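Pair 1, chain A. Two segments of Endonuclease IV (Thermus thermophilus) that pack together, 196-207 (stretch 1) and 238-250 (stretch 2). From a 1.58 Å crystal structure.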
# COMPACT_ATOMS: atom_id res chain seq x y z
N GLY A 196 -6.69 -11.72 -10.11
CA GLY A 196 -5.61 -12.65 -10.35
C GLY A 196 -4.54 -12.29 -9.35
O GLY A 196 -3.99 -11.18 -9.39
N LEU A 197 -4.23 -13.20 -8.44
CA LEU A 197 -3.24 -12.94 -7.41
C LEU A 197 -1.84 -12.62 -7.92
O LEU A 197 -1.02 -12.06 -7.19
CB LEU A 197 -3.19 -14.10 -6.42
CG LEU A 197 -4.48 -14.25 -5.60
CD1 LEU A 197 -4.38 -15.46 -4.68
CD2 LEU A 197 -4.72 -12.99 -4.79
N GLU A 198 -1.55 -12.96 -9.18
CA GLU A 198 -0.23 -12.66 -9.71
C GLU A 198 -0.04 -11.16 -9.86
O GLU A 198 1.08 -10.67 -10.00
CB GLU A 198 -0.01 -13.36 -11.06
CG GLU A 198 -0.97 -12.96 -12.17
CD GLU A 198 -2.39 -13.43 -11.93
OE1 GLU A 198 -2.58 -14.60 -11.55
OE2 GLU A 198 -3.32 -12.62 -12.14
N ARG A 199 -1.15 -10.42 -9.82
CA ARG A 199 -1.12 -8.97 -9.96
C ARG A 199 -1.38 -8.27 -8.62
O ARG A 199 -1.83 -7.13 -8.60
CB ARG A 199 -2.15 -8.51 -10.99
CG ARG A 199 -2.10 -9.28 -12.31
CD ARG A 199 -0.74 -9.19 -12.98
NE ARG A 199 -0.46 -7.86 -13.52
CZ ARG A 199 0.58 -7.58 -14.29
NH1 ARG A 199 1.45 -8.53 -14.63
NH2 ARG A 199 0.76 -6.34 -14.75
N VAL A 200 -1.10 -8.97 -7.52
CA VAL A 200 -1.28 -8.39 -6.19
C VAL A 200 0.04 -8.58 -5.44
O VAL A 200 0.17 -9.47 -4.59
CB VAL A 200 -2.39 -9.10 -5.40
CG1 VAL A 200 -2.66 -8.36 -4.09
CG2 VAL A 200 -3.66 -9.17 -6.24
N PRO A 201 1.04 -7.75 -5.76
CA PRO A 201 2.36 -7.85 -5.12
C PRO A 201 2.47 -7.38 -3.68
O PRO A 201 3.37 -7.80 -2.95
CB PRO A 201 3.24 -7.03 -6.06
CG PRO A 201 2.32 -5.96 -6.53
CD PRO A 201 1.05 -6.73 -6.82
N VAL A 202 1.57 -6.50 -3.27
CA VAL A 202 1.60 -5.95 -1.92
C VAL A 202 0.25 -6.04 -1.24
O VAL A 202 -0.79 -5.81 -1.86
CB VAL A 202 2.04 -4.47 -1.93
CG1 VAL A 202 2.09 -3.93 -0.52
CG2 VAL A 202 3.40 -4.33 -2.61
N VAL A 203 0.28 -6.37 0.04
CA VAL A 203 -0.93 -6.47 0.84
C VAL A 203 -0.83 -5.53 2.03
O VAL A 203 0.17 -5.54 2.75
CB VAL A 203 -1.14 -7.91 1.40
CG1 VAL A 203 -2.35 -7.93 2.33
CG2 VAL A 203 -1.32 -8.90 0.26
N HIS A 204 -1.84 -4.68 2.22
CA HIS A 204 -1.87 -3.82 3.39
C HIS A 204 -2.70 -4.66 4.36
O HIS A 204 -3.93 -4.68 4.29
CB HIS A 204 -2.58 -2.48 3.10
CG HIS A 204 -1.73 -1.50 2.36
ND1 HIS A 204 -0.35 -1.50 2.41
CD2 HIS A 204 -2.07 -0.44 1.58
CE1 HIS A 204 0.12 -0.49 1.70
NE2 HIS A 204 -0.90 0.17 1.19
N LEU A 205 -1.99 -5.38 5.23
CA LEU A 205 -2.60 -6.30 6.18
C LEU A 205 -3.11 -5.61 7.44
O LEU A 205 -2.67 -5.89 8.55
CB LEU A 205 -1.58 -7.39 6.56
CG LEU A 205 -2.12 -8.69 7.15
CD1 LEU A 205 -2.86 -9.48 6.07
CD2 LEU A 205 -0.97 -9.51 7.70
N ASN A 206 -4.04 -4.69 7.24
CA ASN A 206 -4.64 -3.93 8.32
C ASN A 206 -5.83 -4.65 8.95
O ASN A 206 -6.64 -5.25 8.24
CB ASN A 206 -5.14 -2.58 7.79
CG ASN A 206 -4.02 -1.71 7.29
OD1 ASN A 206 -4.09 -1.14 6.19
ND2 ASN A 206 -2.98 -1.58 8.08
N ASP A 207 -5.93 -4.62 10.28
CA ASP A 207 -7.09 -5.22 10.90
C ASP A 207 -8.10 -4.08 10.84
O ASP A 207 -7.75 -2.96 10.46
CB ASP A 207 -6.84 -5.66 12.34
CG ASP A 207 -7.87 -6.68 12.83
OD1 ASP A 207 -9.03 -6.62 12.36
OD2 ASP A 207 -7.53 -7.53 13.68
N PRO A 238 -0.62 -19.96 1.16
CA PRO A 238 0.46 -20.38 0.27
C PRO A 238 0.59 -19.60 -1.03
O PRO A 238 1.68 -19.50 -1.59
CB PRO A 238 0.14 -21.86 0.03
CG PRO A 238 -0.49 -22.27 1.32
CD PRO A 238 -1.43 -21.11 1.59
N ARG A 239 -0.51 -19.04 -1.51
CA ARG A 239 -0.48 -18.29 -2.76
C ARG A 239 0.19 -16.93 -2.61
O ARG A 239 0.57 -16.31 -3.60
CB ARG A 239 -1.91 -18.09 -3.28
CG ARG A 239 -2.59 -19.38 -3.69
CD ARG A 239 -4.08 -19.18 -3.92
NE ARG A 239 -4.80 -18.93 -2.68
CZ ARG A 239 -6.12 -18.83 -2.58
NH1 ARG A 239 -6.88 -18.94 -3.67
NH2 ARG A 239 -6.69 -18.61 -1.40
N LEU A 240 0.36 -16.47 -1.37
CA LEU A 240 0.96 -15.17 -1.11
C LEU A 240 2.30 -15.26 -0.40
O LEU A 240 2.84 -14.25 0.06
CB LEU A 240 0.02 -14.32 -0.26
CG LEU A 240 -1.41 -14.15 -0.77
CD1 LEU A 240 -2.20 -13.35 0.25
CD2 LEU A 240 -1.41 -13.46 -2.12
N LYS A 241 2.86 -16.46 -0.32
CA LYS A 241 4.12 -16.66 0.38
C LYS A 241 5.29 -15.80 -0.08
O LYS A 241 6.21 -15.55 0.70
CB LYS A 241 4.53 -18.14 0.33
CG LYS A 241 4.84 -18.65 -1.06
CD LYS A 241 5.09 -20.15 -1.01
CE LYS A 241 5.33 -20.71 -2.40
NZ LYS A 241 5.55 -22.19 -2.35
N ASP A 242 5.26 -15.32 -1.32
CA ASP A 242 6.35 -14.50 -1.84
C ASP A 242 5.96 -13.03 -2.00
O ASP A 242 6.61 -12.29 -2.74
CB ASP A 242 6.83 -15.04 -3.19
CG ASP A 242 7.32 -16.48 -3.10
OD1 ASP A 242 8.24 -16.75 -2.31
OD2 ASP A 242 6.78 -17.34 -3.83
N ARG A 243 4.91 -12.61 -1.31
CA ARG A 243 4.46 -11.23 -1.42
C ARG A 243 4.95 -10.36 -0.27
O ARG A 243 5.59 -10.84 0.67
CB ARG A 243 2.93 -11.17 -1.49
CG ARG A 243 2.30 -12.07 -2.55
CD ARG A 243 2.86 -11.84 -3.94
NE ARG A 243 2.20 -12.71 -4.90
CZ ARG A 243 2.73 -13.09 -6.06
NH1 ARG A 243 3.94 -12.68 -6.41
NH2 ARG A 243 2.05 -13.90 -6.86
N VAL A 244 4.63 -9.07 -0.36
CA VAL A 244 5.02 -8.08 0.64
C VAL A 244 3.80 -7.65 1.45
O VAL A 244 2.79 -7.26 0.89
CB VAL A 244 5.63 -6.85 -0.05
CG1 VAL A 244 5.87 -5.74 0.96
CG2 VAL A 244 6.93 -7.25 -0.74
N PHE A 245 3.92 -7.71 2.77
CA PHE A 245 2.84 -7.33 3.67
C PHE A 245 3.23 -6.12 4.49
O PHE A 245 4.26 -6.13 5.17
CB PHE A 245 2.49 -8.50 4.59
CG PHE A 245 1.87 -9.68 3.89
CD1 PHE A 245 0.50 -9.85 3.86
CD2 PHE A 245 2.67 -10.60 3.22
CE1 PHE A 245 -0.08 -10.93 3.20
CE2 PHE A 245 2.10 -11.68 2.55
CZ PHE A 245 0.72 -11.85 2.54
N ILE A 246 2.42 -5.07 4.42
CA ILE A 246 2.66 -3.84 5.16
C ILE A 246 1.49 -3.50 6.07
O ILE A 246 0.34 -3.45 5.62
CB ILE A 246 2.89 -2.64 4.19
CG1 ILE A 246 4.14 -2.87 3.34
CG2 ILE A 246 3.02 -1.34 4.98
CD1 ILE A 246 5.44 -2.96 4.15
N LEU A 247 1.78 -3.26 7.35
CA LEU A 247 0.75 -2.89 8.32
C LEU A 247 0.80 -1.37 8.40
O LEU A 247 1.89 -0.78 8.40
CB LEU A 247 1.07 -3.50 9.69
CG LEU A 247 0.08 -3.16 10.81
CD1 LEU A 247 -1.31 -3.70 10.49
CD2 LEU A 247 0.59 -3.75 12.12
N GLU A 248 -0.36 -0.73 8.43
CA GLU A 248 -0.45 0.73 8.49
C GLU A 248 -1.24 1.16 9.72
O GLU A 248 -2.42 1.46 9.64
CB GLU A 248 -1.15 1.26 7.23
CG GLU A 248 -0.56 0.77 5.91
CD GLU A 248 -1.34 1.27 4.72
OE1 GLU A 248 -2.58 1.14 4.72
OE2 GLU A 248 -0.71 1.80 3.78
N THR A 249 -0.57 1.17 10.87
CA THR A 249 -1.21 1.55 12.12
C THR A 249 -0.28 2.43 12.94
O THR A 249 0.88 2.61 12.58
CB THR A 249 -1.58 0.29 12.93
OG1 THR A 249 -0.39 -0.47 13.16
CG2 THR A 249 -2.58 -0.55 12.16
N PRO A 250 -0.77 3.00 14.05
CA PRO A 250 0.07 3.87 14.89
C PRO A 250 1.42 3.25 15.24
O PRO A 250 1.51 2.07 15.56
CB PRO A 250 -0.82 4.11 16.10
CG PRO A 250 -2.19 4.15 15.49
CD PRO A 250 -2.15 2.95 14.56

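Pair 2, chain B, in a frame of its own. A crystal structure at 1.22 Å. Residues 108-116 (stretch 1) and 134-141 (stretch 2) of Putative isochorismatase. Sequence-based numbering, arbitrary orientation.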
# COMPACT_ATOMS: atom_id res chain seq x y z
N GLN B 108 -17.45 -18.31 4.57
CA GLN B 108 -17.23 -18.56 3.14
C GLN B 108 -16.90 -17.30 2.31
O GLN B 108 -17.10 -17.28 1.09
CB GLN B 108 -18.50 -19.23 2.44
CG GLN B 108 -19.14 -20.37 3.07
CD GLN B 108 -20.02 -21.12 2.12
OE1 GLN B 108 -21.04 -20.61 1.58
NE2 GLN B 108 -19.67 -22.36 1.95
N ILE B 109 -16.42 -16.25 2.94
CA ILE B 109 -16.17 -15.01 2.21
C ILE B 109 -15.05 -15.18 1.20
O ILE B 109 -13.95 -15.63 1.56
CB ILE B 109 -15.84 -13.87 3.19
CG1 ILE B 109 -16.97 -13.67 4.20
CG2 ILE B 109 -15.45 -12.56 2.42
CD1 ILE B 109 -18.37 -13.40 3.63
N ASP B 110 -15.31 -14.81 -0.06
CA ASP B 110 -14.30 -14.85 -1.09
C ASP B 110 -13.94 -13.44 -1.57
O ASP B 110 -12.95 -13.28 -2.32
CB ASP B 110 -14.64 -15.79 -2.28
CG ASP B 110 -15.84 -15.39 -3.09
OD1 ASP B 110 -16.36 -14.26 -2.96
OD2 ASP B 110 -16.26 -16.26 -3.91
N THR B 111 -14.69 -12.43 -1.12
CA THR B 111 -14.59 -11.06 -1.62
C THR B 111 -14.78 -10.09 -0.47
O THR B 111 -15.81 -10.14 0.19
CB THR B 111 -15.64 -10.77 -2.72
OG1 THR B 111 -15.53 -11.76 -3.74
CG2 THR B 111 -15.47 -9.41 -3.37
N LEU B 112 -13.77 -9.23 -0.22
CA LEU B 112 -13.86 -8.28 0.88
C LEU B 112 -14.08 -6.91 0.28
O LEU B 112 -13.25 -6.47 -0.53
CB LEU B 112 -12.56 -8.28 1.68
CG LEU B 112 -12.51 -7.38 2.90
CD1 LEU B 112 -13.49 -7.83 4.03
CD2 LEU B 112 -11.06 -7.28 3.42
N THR B 113 -15.21 -6.28 0.60
CA THR B 113 -15.55 -4.96 0.06
C THR B 113 -15.17 -3.91 1.13
O THR B 113 -15.68 -3.90 2.26
CB THR B 113 -17.04 -4.84 -0.22
OG1 THR B 113 -17.45 -5.93 -1.07
CG2 THR B 113 -17.39 -3.51 -0.95
N VAL B 114 -14.25 -3.01 0.78
CA VAL B 114 -13.64 -2.07 1.71
C VAL B 114 -14.26 -0.68 1.57
O VAL B 114 -14.35 -0.09 0.47
CB VAL B 114 -12.14 -1.99 1.46
CG1 VAL B 114 -11.46 -0.90 2.31
CG2 VAL B 114 -11.52 -3.35 1.76
N THR B 115 -14.65 -0.14 2.72
CA THR B 115 -15.08 1.23 2.91
C THR B 115 -14.40 1.76 4.19
O THR B 115 -13.87 0.99 5.03
CB THR B 115 -16.62 1.34 3.06
OG1 THR B 115 -17.03 0.66 4.27
CG2 THR B 115 -17.33 0.81 1.82
N GLY B 116 -14.46 3.05 4.35
CA GLY B 116 -13.92 3.72 5.50
C GLY B 116 -12.56 4.34 5.20
O GLY B 116 -12.19 4.57 4.06
N GLY B 134 -5.26 -14.43 -0.60
CA GLY B 134 -6.14 -15.07 -1.55
C GLY B 134 -7.57 -14.57 -1.67
O GLY B 134 -8.36 -15.15 -2.40
N LEU B 135 -7.90 -13.52 -0.96
CA LEU B 135 -9.24 -12.92 -1.11
C LEU B 135 -9.26 -11.99 -2.31
O LEU B 135 -8.26 -11.31 -2.59
CB LEU B 135 -9.59 -12.12 0.14
CG LEU B 135 -9.87 -12.89 1.42
CD1 LEU B 135 -9.93 -11.93 2.60
CD2 LEU B 135 -11.21 -13.57 1.19
N ALA B 136 -10.40 -11.95 -3.01
CA ALA B 136 -10.67 -10.86 -3.93
C ALA B 136 -11.05 -9.66 -3.10
O ALA B 136 -11.59 -9.83 -1.99
CB ALA B 136 -11.79 -11.26 -4.86
N VAL B 137 -10.77 -8.46 -3.59
CA VAL B 137 -11.03 -7.26 -2.84
C VAL B 137 -11.76 -6.27 -3.74
O VAL B 137 -11.48 -6.19 -4.96
CB VAL B 137 -9.74 -6.60 -2.35
CG1 VAL B 137 -10.05 -5.24 -1.62
CG2 VAL B 137 -8.99 -7.55 -1.43
N GLU B 138 -12.71 -5.55 -3.19
CA GLU B 138 -13.39 -4.43 -3.83
C GLU B 138 -13.13 -3.19 -2.96
O GLU B 138 -13.01 -3.27 -1.72
CB GLU B 138 -14.89 -4.72 -3.93
CG GLU B 138 -15.16 -5.95 -4.79
CD GLU B 138 -16.58 -6.43 -4.79
OE1 GLU B 138 -17.27 -6.28 -3.77
OE2 GLU B 138 -16.98 -7.04 -5.82
N PHE B 139 -13.05 -2.03 -3.62
CA PHE B 139 -12.77 -0.74 -2.92
C PHE B 139 -13.75 0.28 -3.44
O PHE B 139 -13.81 0.51 -4.68
CB PHE B 139 -11.33 -0.31 -3.21
CG PHE B 139 -10.94 1.03 -2.66
CD1 PHE B 139 -10.60 1.18 -1.33
CD2 PHE B 139 -10.89 2.14 -3.47
CE1 PHE B 139 -10.23 2.41 -0.88
CE2 PHE B 139 -10.49 3.39 -2.93
CZ PHE B 139 -10.21 3.51 -1.65
N LEU B 140 -14.57 0.84 -2.55
CA LEU B 140 -15.58 1.79 -2.91
C LEU B 140 -14.99 3.21 -2.85
O LEU B 140 -14.80 3.77 -1.75
CB LEU B 140 -16.85 1.63 -2.05
CG LEU B 140 -17.42 0.21 -2.10
CD1 LEU B 140 -18.79 0.13 -1.41
CD2 LEU B 140 -17.43 -0.41 -3.51
N HIS B 141 -14.68 3.78 -4.03
CA HIS B 141 -13.85 4.99 -4.10
C HIS B 141 -14.60 6.21 -3.51
O HIS B 141 -13.98 7.23 -3.24
CB HIS B 141 -13.35 5.26 -5.49
CG HIS B 141 -14.44 5.52 -6.46
ND1 HIS B 141 -15.18 6.67 -6.41
CD2 HIS B 141 -14.91 4.77 -7.46
CE1 HIS B 141 -16.01 6.64 -7.45
NE2 HIS B 141 -15.91 5.48 -8.06

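The sharpest difference lies where A:Ile246 of pair 1 matches B:Glu138 of pair 2. In pair 1 this position is apolar: A:Ile246 CG1 lies 4.5 Å from A:Val202 CG1. In pair 2 it carries a buried acid. B:Thr113 OG1 donates a hydrogen bond to B:Glu138 OE1 at 2.7 Å. The methyl of B:Thr111, which matches A:Val202, also packs on the acid: B:Thr111 CG2 is 3.5 Å from B:Glu138 CD. Both carboxylate oxygens of B:Glu138 also have hydrogen bonds elsewhere in the structure, so the buried group is satisfied.

The backbone beneath is the same. Each pair is two neighbouring parallel strands, and fourteen central residues superpose with an RMSD of 0.7 Å. The strand directions differ by 23° in pair 1 and 19° in pair 2.

The ladder of hydrogen bonds also corresponds. A:Val244 N donates to A:Pro201 O at 3.1 Å, as B:Ala136 N does to B:Asp110 O at 3.0 Å. A:Val203 N to A:Val244 O, 2.8 Å, matches B:Leu112 N to B:Ala136 O, 2.9 Å. A:Ile246 N to A:Val203 O, 2.8 Å, matches B:Glu138 N to B:Leu112 O, 2.9 Å. The proline at A:Pro201 costs nothing here, because the rung uses its carbonyl.

The ladders part at the far end. In pair 1 the bond from A:Leu205 N to A:Ile246 O is weak, 3.1 Å with an angle of 130°. Its counterpart, B:Val114 N to B:Glu138 O, is 2.8 Å with an angle of 161°. Pair 2 then adds a further rung, B:Leu140 N to B:Val114 O at 3.2 Å. Pair 1 has no such rung; A:Leu205 O instead lies 3.2 Å from A:Leu247 CD1 and has no polar partner in the model.

On the sheet face that holds A:Val203 and A:Phe245, the ring reaches across the strands. A:Phe245 CD1 is 3.5 Å from A:Val203 CB and 4.0 Å from A:Leu205 CD1. The matching B:Val137 is smaller, and B:Val114 CG2 meets B:Val137 CG1 at 4.1 Å. In pair 2 the aromatic ring sits two residues later, at B:Phe139, which matches A:Leu247. B:Val114 CG1 lies at the edge of that ring, 4.3 Å from B:Phe139 CD1.

Just before the second strand, A:Arg243 matches B:Leu135, and both pack on backbone of stretch 1 ahead of its strand. The arginine runs back along stretch 1: A:Arg243 CD is 3.6 Å from A:Val200 O, and A:Arg243 NH2 is 3.6 Å from A:Leu197 O. The leucine is shorter, and B:Leu135 CD2 is 3.4 Å from B:Ile109 O. Pair 1 buries 857 Å² in all and pair 2 605 Å², but the pair 1 stretches are longer, so the areas do not compare like with like.

Beyond the shared ladder, A:Glu248 matches B:Leu140. A:Glu248 OE2 lies over one face of the A:His204 ring, whereas B:Leu140 packs with apolar atoms: B:Leu140 CG is 3.9 Å from B:Thr113 CG2, and B:Leu140 CD1 is 3.6 Å from B:Thr115 CG2.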